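PDB 6SMO: Ketoacyl_synth_N domain-containing protein from Photorhabdus luminescens subsp. laumondii, which probably acts as a ketosynthase-like subunit in the assembly of a polyketide chain. Local coordinates for residues 95-108 and 177-191. Numbering follows the deposited sequence.
Sequences RVGIYVGNCFGGWQ and VAEVMLCGASEHLSS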
# COMPACT_ATOMS: atom_id res chain seq x y z
N ARG C 95 -9.03 12.71 13.14
CA ARG C 95 -9.48 13.60 12.03
C ARG C 95 -8.28 14.07 11.19
O ARG C 95 -8.41 15.12 10.53
CB ARG C 95 -10.25 14.80 12.59
CG ARG C 95 -11.45 14.44 13.46
CD ARG C 95 -12.47 13.57 12.75
NE ARG C 95 -12.97 14.17 11.52
CZ ARG C 95 -13.80 13.57 10.67
NH1 ARG C 95 -14.24 12.35 10.90
NH2 ARG C 95 -14.19 14.21 9.58
N VAL C 96 -7.17 13.33 11.20
CA VAL C 96 -5.96 13.63 10.38
C VAL C 96 -5.46 12.33 9.73
O VAL C 96 -5.23 11.36 10.47
CB VAL C 96 -4.84 14.29 11.21
CG1 VAL C 96 -3.68 14.73 10.32
CG2 VAL C 96 -5.35 15.46 12.04
N GLY C 97 -5.31 12.33 8.40
CA GLY C 97 -4.83 11.18 7.61
C GLY C 97 -3.54 11.51 6.87
O GLY C 97 -3.14 12.69 6.87
N ILE C 98 -2.92 10.49 6.26
CA ILE C 98 -1.63 10.60 5.51
C ILE C 98 -1.78 9.85 4.18
O ILE C 98 -1.97 8.62 4.22
CB ILE C 98 -0.46 10.03 6.34
CG1 ILE C 98 -0.36 10.66 7.73
CG2 ILE C 98 0.85 10.16 5.57
CD1 ILE C 98 0.31 9.78 8.75
N TYR C 99 -1.70 10.57 3.05
CA TYR C 99 -1.76 10.01 1.68
C TYR C 99 -0.37 10.10 1.03
O TYR C 99 0.20 11.21 0.98
CB TYR C 99 -2.84 10.70 0.85
CG TYR C 99 -4.17 10.01 0.90
CD1 TYR C 99 -4.94 10.03 2.06
CD2 TYR C 99 -4.66 9.31 -0.19
CE1 TYR C 99 -6.17 9.39 2.12
CE2 TYR C 99 -5.89 8.66 -0.14
CZ TYR C 99 -6.64 8.70 1.02
OH TYR C 99 -7.85 8.07 1.08
N VAL C 100 0.16 8.96 0.59
CA VAL C 100 1.54 8.88 0.02
C VAL C 100 1.53 8.24 -1.37
O VAL C 100 0.65 7.44 -1.64
CB VAL C 100 2.46 8.08 0.97
CG1 VAL C 100 3.93 8.19 0.63
CG2 VAL C 100 2.23 8.44 2.43
N GLY C 101 2.47 8.67 -2.21
CA GLY C 101 2.75 8.11 -3.55
C GLY C 101 4.19 7.64 -3.63
O GLY C 101 5.09 8.48 -3.43
N ASN C 102 4.41 6.35 -3.89
CA ASN C 102 5.76 5.73 -3.97
C ASN C 102 5.70 4.48 -4.86
O ASN C 102 4.84 3.62 -4.59
CB ASN C 102 6.33 5.40 -2.59
CG ASN C 102 7.71 4.79 -2.66
OD1 ASN C 102 7.89 3.62 -2.32
ND2 ASN C 102 8.68 5.56 -3.12
N CYS C 103 6.59 4.39 -5.85
CA CYS C 103 6.58 3.36 -6.92
C CYS C 103 7.68 2.31 -6.68
O CYS C 103 7.35 1.11 -6.73
CB CYS C 103 6.77 4.01 -8.29
SG CYS C 103 5.50 5.25 -8.68
N PHE C 104 8.92 2.74 -6.43
CA PHE C 104 10.14 1.88 -6.44
C PHE C 104 10.43 1.29 -5.06
O PHE C 104 11.27 0.36 -4.99
CB PHE C 104 11.34 2.66 -6.97
CG PHE C 104 11.40 2.76 -8.47
CD1 PHE C 104 11.88 1.70 -9.23
CD2 PHE C 104 10.97 3.90 -9.13
CE1 PHE C 104 11.93 1.79 -10.61
CE2 PHE C 104 11.02 3.99 -10.51
CZ PHE C 104 11.51 2.93 -11.25
N GLY C 105 9.78 1.79 -4.00
CA GLY C 105 9.96 1.27 -2.63
C GLY C 105 11.26 1.76 -2.00
O GLY C 105 11.64 2.91 -2.27
N GLY C 106 11.91 0.90 -1.21
CA GLY C 106 13.15 1.22 -0.48
C GLY C 106 14.18 0.11 -0.59
O GLY C 106 14.32 -0.66 0.38
N TRP C 107 14.90 0.04 -1.71
CA TRP C 107 15.89 -1.02 -2.03
C TRP C 107 17.22 -0.76 -1.31
O TRP C 107 17.92 -1.75 -1.02
CB TRP C 107 16.09 -1.15 -3.55
CG TRP C 107 15.11 -2.07 -4.19
CD1 TRP C 107 14.01 -1.73 -4.94
CD2 TRP C 107 15.12 -3.51 -4.13
NE1 TRP C 107 13.35 -2.86 -5.35
CE2 TRP C 107 14.00 -3.96 -4.87
CE3 TRP C 107 15.96 -4.45 -3.53
CZ2 TRP C 107 13.71 -5.32 -5.01
CZ3 TRP C 107 15.67 -5.79 -3.67
CH2 TRP C 107 14.56 -6.22 -4.41
N GLN C 108 17.54 0.51 -1.02
CA GLN C 108 18.83 0.93 -0.40
C GLN C 108 19.05 0.19 0.93
O GLN C 108 20.21 -0.14 1.22
CB GLN C 108 18.86 2.45 -0.20
CG GLN C 108 20.13 2.96 0.46
CD GLN C 108 21.38 2.59 -0.30
OE1 GLN C 108 21.55 2.95 -1.46
NE2 GLN C 108 22.27 1.86 0.36
N VAL C 177 -14.27 12.64 5.76
CA VAL C 177 -13.57 11.50 6.42
C VAL C 177 -12.56 12.06 7.43
O VAL C 177 -12.42 11.47 8.52
CB VAL C 177 -12.88 10.57 5.40
CG1 VAL C 177 -12.20 9.39 6.07
CG2 VAL C 177 -13.84 10.09 4.32
N ALA C 178 -11.88 13.16 7.08
CA ALA C 178 -10.89 13.86 7.93
C ALA C 178 -10.90 15.36 7.62
O ALA C 178 -11.32 15.73 6.50
CB ALA C 178 -9.52 13.26 7.72
N GLU C 179 -10.44 16.18 8.57
CA GLU C 179 -10.36 17.66 8.45
C GLU C 179 -9.02 18.07 7.84
O GLU C 179 -9.00 19.05 7.07
CB GLU C 179 -10.55 18.34 9.81
CG GLU C 179 -11.98 18.77 10.08
CD GLU C 179 -12.97 17.61 10.12
OE1 GLU C 179 -13.92 17.62 9.31
OE2 GLU C 179 -12.78 16.71 10.95
N VAL C 180 -7.93 17.38 8.20
CA VAL C 180 -6.54 17.64 7.71
C VAL C 180 -6.03 16.38 7.00
O VAL C 180 -6.44 15.27 7.39
CB VAL C 180 -5.61 18.06 8.87
CG1 VAL C 180 -4.27 18.57 8.35
CG2 VAL C 180 -6.26 19.09 9.78
N MET C 181 -5.16 16.56 6.00
CA MET C 181 -4.53 15.46 5.22
C MET C 181 -3.10 15.85 4.84
O MET C 181 -2.92 16.90 4.20
CB MET C 181 -5.32 15.15 3.95
CG MET C 181 -6.51 14.24 4.18
SD MET C 181 -6.01 12.56 4.62
CE MET C 181 -7.60 11.75 4.72
N LEU C 182 -2.12 15.01 5.21
CA LEU C 182 -0.70 15.12 4.77
C LEU C 182 -0.53 14.29 3.50
O LEU C 182 -0.11 13.12 3.61
CB LEU C 182 0.23 14.64 5.89
CG LEU C 182 0.50 15.64 7.02
CD1 LEU C 182 1.26 16.85 6.51
CD2 LEU C 182 -0.79 16.06 7.71
N CYS C 183 -0.87 14.87 2.35
CA CYS C 183 -0.78 14.23 1.01
C CYS C 183 0.53 14.63 0.33
O CYS C 183 0.96 15.79 0.51
CB CYS C 183 -1.97 14.62 0.13
SG CYS C 183 -1.97 16.37 -0.34
N GLY C 184 1.14 13.71 -0.42
CA GLY C 184 2.40 13.94 -1.16
C GLY C 184 3.01 12.65 -1.68
O GLY C 184 2.27 11.66 -1.82
N ALA C 185 4.31 12.68 -1.95
CA ALA C 185 5.08 11.56 -2.54
C ALA C 185 6.56 11.66 -2.15
O ALA C 185 6.98 12.74 -1.68
CB ALA C 185 4.91 11.56 -4.04
N SER C 186 7.31 10.57 -2.34
CA SER C 186 8.76 10.47 -2.06
C SER C 186 9.37 9.32 -2.88
O SER C 186 8.66 8.32 -3.11
CB SER C 186 9.02 10.28 -0.59
OG SER C 186 10.42 10.24 -0.33
N GLU C 187 10.64 9.47 -3.25
CA GLU C 187 11.37 8.44 -4.04
C GLU C 187 12.87 8.50 -3.72
O GLU C 187 13.40 9.59 -3.55
CB GLU C 187 11.24 8.72 -5.53
CG GLU C 187 9.87 8.45 -6.12
CD GLU C 187 9.45 7.00 -6.24
OE1 GLU C 187 8.29 6.76 -6.55
OE2 GLU C 187 10.29 6.13 -6.00
N HIS C 188 13.50 7.33 -3.65
CA HIS C 188 14.97 7.13 -3.53
C HIS C 188 15.43 6.22 -4.68
O HIS C 188 15.03 5.04 -4.68
CB HIS C 188 15.33 6.55 -2.16
CG HIS C 188 16.79 6.34 -1.97
ND1 HIS C 188 17.65 7.37 -1.63
CD2 HIS C 188 17.56 5.23 -2.08
CE1 HIS C 188 18.88 6.91 -1.53
NE2 HIS C 188 18.85 5.60 -1.80
N LEU C 189 16.22 6.76 -5.61
CA LEU C 189 16.62 6.09 -6.87
C LEU C 189 18.14 5.84 -6.91
O LEU C 189 18.63 5.39 -7.96
CB LEU C 189 16.20 6.96 -8.06
CG LEU C 189 14.74 7.43 -8.06
CD1 LEU C 189 14.49 8.41 -9.20
CD2 LEU C 189 13.79 6.25 -8.17
N SER C 190 18.85 6.11 -5.81
CA SER C 190 20.34 6.10 -5.74
C SER C 190 20.88 4.71 -5.37
O SER C 190 22.11 4.54 -5.41
CB SER C 190 20.85 7.15 -4.78
OG SER C 190 20.57 8.45 -5.27
N SER C 191 20.00 3.75 -5.03
CA SER C 191 20.38 2.36 -4.68
C SER C 191 20.83 1.62 -5.93
O SER C 191 20.17 1.69 -6.97
CB SER C 191 19.25 1.64 -3.98
OG SER C 191 18.13 1.46 -4.84
O HOH W 1 11.70 5.00 -3.75
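The R95 guanidinium carries the V177 carbonyl oxygen over one face, while the E179 carboxylate lies at its edge, the two planes only 17° apart. R95 NE donates to E179 OE2 on its syn side at 2.6 Å, the main bond of this salt bridge; bends at chi2 (-57°) and chi3 (-56°) of R95 curl the guanidinium back to it. The F104 ring has E187 OE2 at its edge, and F104 CD2 meets L189 CD2 at 3.8 Å. M181 SD approaches the Y99 ring obliquely, a Met-aromatic contact, and also packs on CA of G97 at 3.5 Å, where no side chain intervenes. Strands 96-101 and 180-187 run parallel as neighbours in the central sheet of the thiolase-like fold, L182 N bonding to G97 O and Y99 N to L182 O. V96, I98, V180 and L182 occupy one face, with helix 137-146 against I98; Y99, M181 and C183 occupy the other. Past G101, where the first strand ends, N102 ND2 donates to S186 O at 2.8 Å, and E187 OE1 takes the C103 amide as well as the S315 hydroxyl. A water accepts from N102 ND2 and H188 N, joining the two segments. F104 and W107 pack against F165 and M137 of a neighbouring subunit.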